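Local coordinates for galactose mutarotase related enzyme (Lactobacillus casei, PDB 3Q1N), which probably binds carbohydrates and may interconvert sugar anomers as an aldose 1-epimerase-like isomerase, at residues A[51-64]-A[257-271]. Numbering follows the deposited sequence. Where two conformers were deposited one is given.
Sequences PSIGKSNQDQYRLG and FDGLPDQAGEPTDWY. With NO3 (nitrate ion), chain C; EDO (1,2-ethanediol), chain N.
Y61 and W270 stack face to face where strand 60-63 of the galactose mutarotase-like beta-sandwich fold meets the loop that follows strand 251-258. The phenol ring covers the five-membered ring of the indole, centroids 4.0 Å apart and planes inclined by 27°, with Y61 CD2 over the indole face near its rim. With CG between the backbone N and the carbonyl carbon (chi1 72°), the Y61 ring lies against the indole, Y61 CB 3.3 Å from W270 NE1; the Y61 hydroxyl is hydrogen-bonded to K104 O. The far end of the indole reaches P51 and S52, while NE1 donates within the ring plane to a water (2.9 Å from W270 NE1) that also bonds S56 OG and D262 OD2. An alanine in place of W270 would probably strip Y61 of its stacking partner and leave this water without its donor. Further along, the N57 amide faces the loop 263-266: ND2 donates to Q263 O at 2.9 Å, nearly in the amide plane, and weakly to E266 O. The N57 backbone N meets the anti lone pair of D262 OD2. At the other end, the CG2 methyl of I53 sits over the F257 ring, 3.5 Å from its centroid, beside a nitrate bound by G54 N and H73. Beside the single beta bridge of R62 with D269, D269 OD1 accepts from Y271 N in an Asx turn and, from the opposite face of its carboxylate, from G64 N at 3.1 Å.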
ATOM      1  N   PRO A  51       3.193  -0.428 -11.650  1.00 12.68           N
ATOM      2  CA  PRO A  51       3.323  -1.880 -11.586  1.00 12.91           C
ATOM      3  C   PRO A  51       4.514  -2.375 -10.751  1.00 12.89           C
ATOM      4  O   PRO A  51       4.884  -3.544 -10.845  1.00 13.08           O
ATOM      5  CB  PRO A  51       3.467  -2.272 -13.060  1.00 13.12           C
ATOM      6  CG  PRO A  51       4.228  -1.152 -13.638  1.00 13.34           C
ATOM      7  CD  PRO A  51       3.774   0.105 -12.897  1.00 13.30           C
ATOM      8  N   SER A  52       5.134  -1.484  -9.986  1.00 12.91           N
ATOM      9  CA  SER A  52       6.232  -1.837  -9.083  0.50 13.22           C
ATOM     10  C   SER A  52       5.932  -1.252  -7.687  1.00 14.50           C
ATOM     11  O   SER A  52       5.316  -0.191  -7.585  1.00 14.80           O
ATOM     12  CB  SER A  52       7.516  -1.236  -9.641  0.50 13.66           C
ATOM     13  OG  SER A  52       8.663  -1.694  -8.981  0.50 12.78           O
ATOM     14  N   ILE A  53       6.381  -1.936  -6.660  1.00 14.79           N
ATOM     15  CA  ILE A  53       6.363  -1.471  -5.283  1.00 15.45           C
ATOM     16  C   ILE A  53       7.783  -1.132  -4.893  1.00 15.43           C
ATOM     17  O   ILE A  53       8.711  -1.899  -5.118  1.00 17.01           O
ATOM     18  CB  ILE A  53       5.770  -2.582  -4.387  1.00 16.03           C
ATOM     19  CG1 ILE A  53       4.275  -2.758  -4.668  1.00 17.02           C
ATOM     20  CG2 ILE A  53       6.024  -2.271  -2.874  1.00 16.68           C
ATOM     21  CD1 ILE A  53       3.725  -4.106  -4.043  1.00 16.56           C
ATOM     22  N   GLY A  54       7.990   0.040  -4.305  1.00 16.15           N
ATOM     23  CA  GLY A  54       9.327   0.372  -3.864  1.00 16.45           C
ATOM     24  C   GLY A  54      10.281   0.704  -4.984  1.00 16.04           C
ATOM     25  O   GLY A  54       9.871   1.100  -6.072  1.00 16.55           O
ATOM     26  N   LYS A  55      11.564   0.522  -4.708  1.00 16.01           N
ATOM     27  CA  LYS A  55      12.610   0.905  -5.643  0.50 16.15           C
ATOM     28  C   LYS A  55      13.000  -0.285  -6.532  1.00 16.02           C
ATOM     29  O   LYS A  55      12.872  -1.416  -6.133  1.00 15.92           O
ATOM     30  CB  LYS A  55      13.871   1.424  -4.916  0.50 16.84           C
ATOM     31  CG  LYS A  55      13.829   2.890  -4.445  0.50 17.33           C
ATOM     32  CD  LYS A  55      15.203   3.292  -3.881  0.50 20.20           C
ATOM     33  CE  LYS A  55      15.273   4.723  -3.423  0.50 22.06           C
ATOM     34  NZ  LYS A  55      16.566   5.023  -2.662  0.50 23.22           N
ATOM     35  N   SER A  56      13.471   0.036  -7.724  1.00 16.63           N
ATOM     36  CA  SER A  56      14.010  -0.881  -8.703  1.00 17.04           C
ATOM     37  C   SER A  56      15.542  -0.751  -8.745  1.00 17.08           C
ATOM     38  O   SER A  56      16.074   0.366  -8.646  1.00 18.17           O
ATOM     39  CB  SER A  56      13.435  -0.604 -10.113  1.00 17.06           C
ATOM     40  OG  SER A  56      12.092  -0.994 -10.201  1.00 16.63           O
ATOM     41  N   ASN A  57      16.231  -1.882  -8.908  1.00 16.97           N
ATOM     42  CA  ASN A  57      17.702  -1.903  -8.914  1.00 17.34           C
ATOM     43  C   ASN A  57      18.190  -0.983 -10.044  1.00 17.95           C
ATOM     44  O   ASN A  57      17.835  -1.182 -11.214  1.00 18.42           O
ATOM     45  CB  ASN A  57      18.212  -3.319  -9.136  1.00 16.97           C
ATOM     46  CG  ASN A  57      18.023  -4.221  -7.927  1.00 17.99           C
ATOM     47  OD1 ASN A  57      18.115  -3.772  -6.785  1.00 19.66           O
ATOM     48  ND2 ASN A  57      17.785  -5.519  -8.172  1.00 16.78           N
ATOM     49  N   GLN A  58      18.980   0.036  -9.669  1.00 18.33           N
ATOM     50  CA  GLN A  58      19.525   1.016 -10.630  1.00 19.25           C
ATOM     51  C   GLN A  58      18.428   1.623 -11.506  1.00 18.65           C
ATOM     52  O   GLN A  58      18.668   1.887 -12.692  1.00 19.29           O
ATOM     53  CB  GLN A  58      20.605   0.383 -11.497  1.00 19.99           C
ATOM     54  CG  GLN A  58      21.791  -0.144 -10.645  1.00 22.39           C
ATOM     55  CD  GLN A  58      21.623  -1.601 -10.278  1.00 26.65           C
ATOM     56  OE1 GLN A  58      21.488  -2.426 -11.181  1.00 30.72           O
ATOM     57  NE2 GLN A  58      21.629  -1.937  -8.955  1.00 25.89           N
ATOM     58  N   ASP A  59      17.274   1.792 -10.886  1.00 18.75           N
ATOM     59  CA  ASP A  59      16.044   2.356 -11.494  1.00 19.54           C
ATOM     60  C   ASP A  59      15.726   1.747 -12.848  1.00 18.65           C
ATOM     61  O   ASP A  59      15.294   2.426 -13.796  1.00 18.92           O
ATOM     62  CB  ASP A  59      16.153   3.881 -11.541  1.00 21.04           C
ATOM     63  CG  ASP A  59      16.200   4.515 -10.129  1.00 22.72           C
ATOM     64  OD1 ASP A  59      15.438   4.143  -9.203  1.00 27.45           O
ATOM     65  OD2 ASP A  59      16.973   5.452  -9.947  1.00 30.49           O
ATOM     66  N   GLN A  60      15.911   0.443 -12.937  1.00 18.02           N
ATOM     67  CA  GLN A  60      15.628  -0.288 -14.180  1.00 17.62           C
ATOM     68  C   GLN A  60      15.305  -1.742 -13.849  1.00 16.91           C
ATOM     69  O   GLN A  60      15.370  -2.174 -12.676  1.00 16.84           O
ATOM     70  CB  GLN A  60      16.819  -0.193 -15.163  1.00 18.43           C
ATOM     71  CG  GLN A  60      18.072  -0.888 -14.666  1.00 18.81           C
ATOM     72  CD  GLN A  60      19.328  -0.535 -15.486  1.00 22.31           C
ATOM     73  OE1 GLN A  60      19.764  -1.322 -16.319  1.00 27.21           O
ATOM     74  NE2 GLN A  60      19.915   0.609 -15.216  1.00 25.75           N
ATOM     75  N   TYR A  61      14.884  -2.472 -14.870  1.00 16.86           N
ATOM     76  CA  TYR A  61      14.565  -3.872 -14.754  1.00 16.43           C
ATOM     77  C   TYR A  61      14.624  -4.543 -16.100  1.00 16.57           C
ATOM     78  O   TYR A  61      14.860  -3.898 -17.119  1.00 16.19           O
ATOM     79  CB  TYR A  61      13.186  -4.042 -14.155  1.00 15.94           C
ATOM     80  CG  TYR A  61      12.037  -3.674 -15.074  1.00 14.85           C
ATOM     81  CD1 TYR A  61      11.737  -2.356 -15.335  1.00 13.65           C
ATOM     82  CD2 TYR A  61      11.244  -4.637 -15.679  1.00 14.57           C
ATOM     83  CE1 TYR A  61      10.677  -1.979 -16.182  1.00 13.51           C
ATOM     84  CE2 TYR A  61      10.170  -4.274 -16.522  1.00 14.59           C
ATOM     85  CZ  TYR A  61       9.901  -2.956 -16.775  1.00 14.27           C
ATOM     86  OH  TYR A  61       8.869  -2.566 -17.619  1.00 16.69           O
ATOM     87  N   ARG A  62      14.419  -5.845 -16.109  1.00 16.51           N
ATOM     88  CA  ARG A  62      14.414  -6.609 -17.351  1.00 18.03           C
ATOM     89  C   ARG A  62      13.063  -7.254 -17.647  1.00 18.12           C
ATOM     90  O   ARG A  62      12.309  -7.635 -16.725  1.00 17.13           O
ATOM     91  CB  ARG A  62      15.459  -7.718 -17.309  1.00 18.76           C
ATOM     92  CG  ARG A  62      16.880  -7.215 -17.498  1.00 22.74           C
ATOM     93  CD  ARG A  62      17.869  -8.239 -17.014  1.00 28.39           C
ATOM     94  NE  ARG A  62      17.943  -9.394 -17.913  1.00 32.69           N
ATOM     95  CZ  ARG A  62      18.091 -10.675 -17.535  1.00 37.88           C
ATOM     96  NH1 ARG A  62      18.137 -11.023 -16.245  1.00 39.32           N
ATOM     97  NH2 ARG A  62      18.187 -11.633 -18.463  1.00 39.52           N
ATOM     98  N   LEU A  63      12.799  -7.400 -18.952  1.00 18.98           N
ATOM     99  CA  LEU A  63      11.772  -8.325 -19.454  1.00 19.70           C
ATOM    100  C   LEU A  63      12.507  -9.288 -20.354  1.00 21.48           C
ATOM    101  O   LEU A  63      12.827  -8.959 -21.501  1.00 21.86           O
ATOM    102  CB  LEU A  63      10.631  -7.602 -20.178  1.00 20.01           C
ATOM    103  CG  LEU A  63       9.838  -6.653 -19.309  1.00 20.00           C
ATOM    104  CD1 LEU A  63       8.991  -5.668 -20.139  1.00 20.50           C
ATOM    105  CD2 LEU A  63       8.971  -7.469 -18.294  1.00 18.16           C
ATOM    106  N   GLY A  64      12.829 -10.451 -19.813  1.00 22.80           N
ATOM    107  CA  GLY A  64      13.696 -11.390 -20.487  1.00 23.85           C
ATOM    108  C   GLY A  64      15.039 -10.723 -20.664  1.00 25.08           C
ATOM    109  O   GLY A  64      15.656 -10.296 -19.681  1.00 25.91           O
ATOM    110  N   PHE A 257       0.524  -5.109   0.332  1.00 12.82           N
ATOM    111  CA  PHE A 257       1.434  -5.360  -0.813  1.00 13.09           C
ATOM    112  C   PHE A 257       1.072  -6.668  -1.522  1.00 13.51           C
ATOM    113  O   PHE A 257       1.109  -7.765  -0.905  1.00 13.68           O
ATOM    114  CB  PHE A 257       2.907  -5.516  -0.372  1.00 12.32           C
ATOM    115  CG  PHE A 257       3.702  -4.219  -0.132  1.00 12.81           C
ATOM    116  CD1 PHE A 257       3.129  -2.962  -0.068  1.00 13.52           C
ATOM    117  CD2 PHE A 257       5.057  -4.320   0.077  1.00 15.34           C
ATOM    118  CE1 PHE A 257       3.914  -1.830   0.178  1.00 16.24           C
ATOM    119  CE2 PHE A 257       5.821  -3.202   0.314  1.00 16.57           C
ATOM    120  CZ  PHE A 257       5.274  -1.974   0.370  1.00 16.52           C
ATOM    121  N   ASP A 258       0.759  -6.566  -2.815  1.00 13.48           N
ATOM    122  CA  ASP A 258       0.770  -7.734  -3.727  1.00 13.01           C
ATOM    123  C   ASP A 258       2.015  -7.646  -4.622  1.00 13.02           C
ATOM    124  O   ASP A 258       1.921  -7.450  -5.811  1.00 13.85           O
ATOM    125  CB  ASP A 258      -0.522  -7.787  -4.548  1.00 12.64           C
ATOM    126  CG  ASP A 258      -0.645  -9.060  -5.376  1.00 15.82           C
ATOM    127  OD1 ASP A 258      -0.002 -10.087  -5.028  1.00 16.74           O
ATOM    128  OD2 ASP A 258      -1.418  -9.026  -6.377  1.00 17.35           O
ATOM    129  N   GLY A 259       3.179  -7.787  -3.980  1.00 13.14           N
ATOM    130  CA  GLY A 259       4.472  -7.626  -4.608  1.00 13.42           C
ATOM    131  C   GLY A 259       5.444  -7.153  -3.548  1.00 13.30           C
ATOM    132  O   GLY A 259       5.109  -7.061  -2.368  1.00 13.92           O
ATOM    133  N   LEU A 260       6.692  -6.981  -3.967  1.00 13.55           N
ATOM    134  CA  LEU A 260       7.790  -6.644  -3.050  1.00 13.94           C
ATOM    135  C   LEU A 260       8.792  -5.754  -3.738  1.00 14.48           C
ATOM    136  O   LEU A 260       9.002  -5.856  -4.959  1.00 14.01           O
ATOM    137  CB  LEU A 260       8.513  -7.916  -2.634  1.00 14.23           C
ATOM    138  CG  LEU A 260       7.781  -8.948  -1.750  1.00 15.16           C
ATOM    139  CD1 LEU A 260       8.538 -10.231  -1.657  1.00 17.26           C
ATOM    140  CD2 LEU A 260       7.520  -8.310  -0.398  1.00 14.56           C
ATOM    141  N   PRO A 261       9.458  -4.872  -2.964  1.00 14.13           N
ATOM    142  CA  PRO A 261      10.592  -4.152  -3.545  1.00 14.55           C
ATOM    143  C   PRO A 261      11.639  -5.119  -4.071  1.00 14.27           C
ATOM    144  O   PRO A 261      11.716  -6.264  -3.639  1.00 14.71           O
ATOM    145  CB  PRO A 261      11.179  -3.397  -2.337  1.00 14.35           C
ATOM    146  CG  PRO A 261      10.029  -3.376  -1.305  1.00 14.12           C
ATOM    147  CD  PRO A 261       9.290  -4.619  -1.520  1.00 14.93           C
ATOM    148  N   ASP A 262      12.506  -4.662  -4.972  1.00 14.77           N
ATOM    149  CA  ASP A 262      13.539  -5.505  -5.473  1.00 14.95           C
ATOM    150  C   ASP A 262      14.495  -5.983  -4.369  1.00 15.04           C
ATOM    151  O   ASP A 262      14.779  -5.283  -3.386  1.00 15.15           O
ATOM    152  CB  ASP A 262      14.389  -4.748  -6.490  1.00 15.42           C
ATOM    153  CG  ASP A 262      14.025  -5.028  -7.951  1.00 17.84           C
ATOM    154  OD1 ASP A 262      13.447  -6.105  -8.279  1.00 19.68           O
ATOM    155  OD2 ASP A 262      14.385  -4.170  -8.786  1.00 16.87           O
ATOM    156  N   GLN A 263      15.003  -7.192  -4.581  1.00 14.54           N
ATOM    157  CA  GLN A 263      16.178  -7.683  -3.859  1.00 14.42           C
ATOM    158  C   GLN A 263      17.410  -7.033  -4.482  1.00 13.94           C
ATOM    159  O   GLN A 263      17.584  -7.069  -5.682  1.00 13.70           O
ATOM    160  CB  GLN A 263      16.289  -9.207  -3.958  1.00 14.76           C
ATOM    161  CG  GLN A 263      17.564  -9.697  -3.290  1.00 15.40           C
ATOM    162  CD  GLN A 263      17.642 -11.195  -3.055  1.00 14.18           C
ATOM    163  OE1 GLN A 263      16.650 -11.941  -3.220  1.00 15.25           O
ATOM    164  NE2 GLN A 263      18.839 -11.663  -2.683  1.00 15.40           N
ATOM    165  N   ALA A 264      18.266  -6.445  -3.640  1.00 14.25           N
ATOM    166  CA  ALA A 264      19.469  -5.713  -4.084  1.00 14.69           C
ATOM    167  C   ALA A 264      20.349  -6.546  -5.015  1.00 15.40           C
ATOM    168  O   ALA A 264      20.538  -7.738  -4.838  1.00 16.85           O
ATOM    169  CB  ALA A 264      20.297  -5.283  -2.871  1.00 14.09           C
ATOM    170  N   GLY A 265      20.922  -5.894  -6.012  1.00 15.79           N
ATOM    171  CA  GLY A 265      21.837  -6.544  -6.931  1.00 16.52           C
ATOM    172  C   GLY A 265      21.605  -6.061  -8.347  1.00 16.82           C
ATOM    173  O   GLY A 265      21.225  -4.902  -8.558  1.00 17.24           O
ATOM    174  N   GLU A 266      21.705  -6.971  -9.313  1.00 16.82           N
ATOM    175  CA  GLU A 266      21.538  -6.620 -10.715  0.50 17.16           C
ATOM    176  C   GLU A 266      20.058  -6.422 -11.073  1.00 16.62           C
ATOM    177  O   GLU A 266      19.165  -6.872 -10.340  1.00 15.61           O
ATOM    178  CB  GLU A 266      22.188  -7.689 -11.600  0.50 17.80           C
ATOM    179  CG  GLU A 266      21.473  -9.027 -11.522  0.50 19.25           C
ATOM    180  CD  GLU A 266      22.143 -10.081 -12.350  0.50 21.68           C
ATOM    181  OE1 GLU A 266      23.359 -10.360 -12.142  0.50 20.32           O
ATOM    182  OE2 GLU A 266      21.433 -10.634 -13.215  0.50 22.52           O
ATOM    183  N   PRO A 267      19.781  -5.720 -12.168  1.00 16.74           N
ATOM    184  CA  PRO A 267      18.391  -5.564 -12.605  1.00 16.96           C
ATOM    185  C   PRO A 267      17.679  -6.932 -12.778  1.00 16.64           C
ATOM    186  O   PRO A 267      18.262  -7.932 -13.275  1.00 16.25           O
ATOM    187  CB  PRO A 267      18.540  -4.811 -13.928  1.00 17.43           C
ATOM    188  CG  PRO A 267      19.764  -3.986 -13.671  1.00 18.17           C
ATOM    189  CD  PRO A 267      20.696  -4.983 -13.068  1.00 17.74           C
ATOM    190  N   THR A 268      16.434  -6.972 -12.309  1.00 15.97           N
ATOM    191  CA  THR A 268      15.694  -8.215 -12.159  1.00 15.87           C
ATOM    192  C   THR A 268      14.752  -8.436 -13.314  1.00 15.26           C
ATOM    193  O   THR A 268      14.103  -7.513 -13.747  1.00 15.13           O
ATOM    194  CB  THR A 268      14.818  -8.145 -10.895  1.00 15.81           C
ATOM    195  OG1 THR A 268      15.633  -7.703  -9.790  1.00 16.97           O
ATOM    196  CG2 THR A 268      14.236  -9.519 -10.640  1.00 17.37           C
ATOM    197  N   ASP A 269      14.704  -9.652 -13.840  1.00 15.30           N
ATOM    198  CA  ASP A 269      13.657 -10.014 -14.808  1.00 14.98           C
ATOM    199  C   ASP A 269      12.324 -10.031 -14.108  1.00 13.83           C
ATOM    200  O   ASP A 269      12.084 -10.799 -13.150  1.00 14.49           O
ATOM    201  CB  ASP A 269      13.983 -11.388 -15.370  1.00 15.09           C
ATOM    202  CG  ASP A 269      12.991 -11.878 -16.411  1.00 18.17           C
ATOM    203  OD1 ASP A 269      12.105 -11.126 -16.845  1.00 17.87           O
ATOM    204  OD2 ASP A 269      13.127 -13.078 -16.799  1.00 21.77           O
ATOM    205  N   TRP A 270      11.428  -9.169 -14.550  1.00 13.66           N
ATOM    206  CA  TRP A 270      10.117  -9.129 -13.879  1.00 13.49           C
ATOM    207  C   TRP A 270       9.285 -10.393 -14.041  1.00 14.72           C
ATOM    208  O   TRP A 270       8.335 -10.610 -13.267  1.00 14.26           O
ATOM    209  CB  TRP A 270       9.315  -7.931 -14.323  1.00 13.23           C
ATOM    210  CG  TRP A 270       9.616  -6.671 -13.557  1.00 13.32           C
ATOM    211  CD1 TRP A 270      10.754  -6.403 -12.860  1.00 14.33           C
ATOM    212  CD2 TRP A 270       8.775  -5.533 -13.405  1.00 12.05           C
ATOM    213  NE1 TRP A 270      10.691  -5.167 -12.305  1.00 14.11           N
ATOM    214  CE2 TRP A 270       9.483  -4.596 -12.631  1.00 13.72           C
ATOM    215  CE3 TRP A 270       7.500  -5.206 -13.851  1.00 13.11           C
ATOM    216  CZ2 TRP A 270       8.941  -3.353 -12.303  1.00 14.73           C
ATOM    217  CZ3 TRP A 270       6.978  -3.994 -13.534  1.00 14.80           C
ATOM    218  CH2 TRP A 270       7.684  -3.084 -12.758  1.00 13.96           C
ATOM    219  N   TYR A 271       9.654 -11.238 -14.987  1.00 14.46           N
ATOM    220  CA  TYR A 271       9.008 -12.545 -15.110  1.00 15.37           C
ATOM    221  C   TYR A 271       9.419 -13.543 -14.025  1.00 15.76           C
ATOM    222  O   TYR A 271       8.798 -14.619 -13.903  1.00 15.79           O
ATOM    223  CB  TYR A 271       9.297 -13.164 -16.483  1.00 15.11           C
ATOM    224  CG  TYR A 271       8.583 -12.412 -17.605  1.00 14.20           C
ATOM    225  CD1 TYR A 271       7.182 -12.333 -17.648  1.00 15.69           C
ATOM    226  CD2 TYR A 271       9.297 -11.801 -18.647  1.00 14.20           C
ATOM    227  CE1 TYR A 271       6.524 -11.619 -18.666  1.00 14.26           C
ATOM    228  CE2 TYR A 271       8.639 -11.074 -19.667  1.00 14.86           C
ATOM    229  CZ  TYR A 271       7.248 -11.021 -19.684  1.00 14.44           C
ATOM    230  OH  TYR A 271       6.638 -10.338 -20.698  1.00 14.24           O
TER
HETATM  231  N   NO3 C 295       6.644   2.018  -1.886  1.00 27.82           N
HETATM  232  O1  NO3 C 295       6.563   2.171  -3.260  1.00 26.05           O
HETATM  233  O2  NO3 C 295       6.676   0.795  -1.260  1.00 28.12           O
HETATM  234  O3  NO3 C 295       6.766   3.128  -1.094  1.00 30.16           O
HETATM  235  C1  EDO N 306      -0.643 -13.528  -4.597  1.00 46.62           C
HETATM  236  O1  EDO N 306       0.449 -12.900  -5.301  1.00 47.55           O
HETATM  237  C2  EDO N 306      -1.722 -13.922  -5.587  1.00 45.79           C
HETATM  238  O2  EDO N 306      -2.554 -12.797  -5.843  1.00 44.71           O
HETATM  239  O   HOH W   1      10.527  -2.830  -6.879  1.00 16.32           O
HETATM  240  O   HOH W   2       7.514  -4.550  -6.950  1.00 16.11           O
HETATM  241  O   HOH W   3      12.115  -3.683 -10.247  1.00 15.00           O
HETATM  242  O   HOH W   4      15.428  -4.480 -11.216  1.00 15.18           O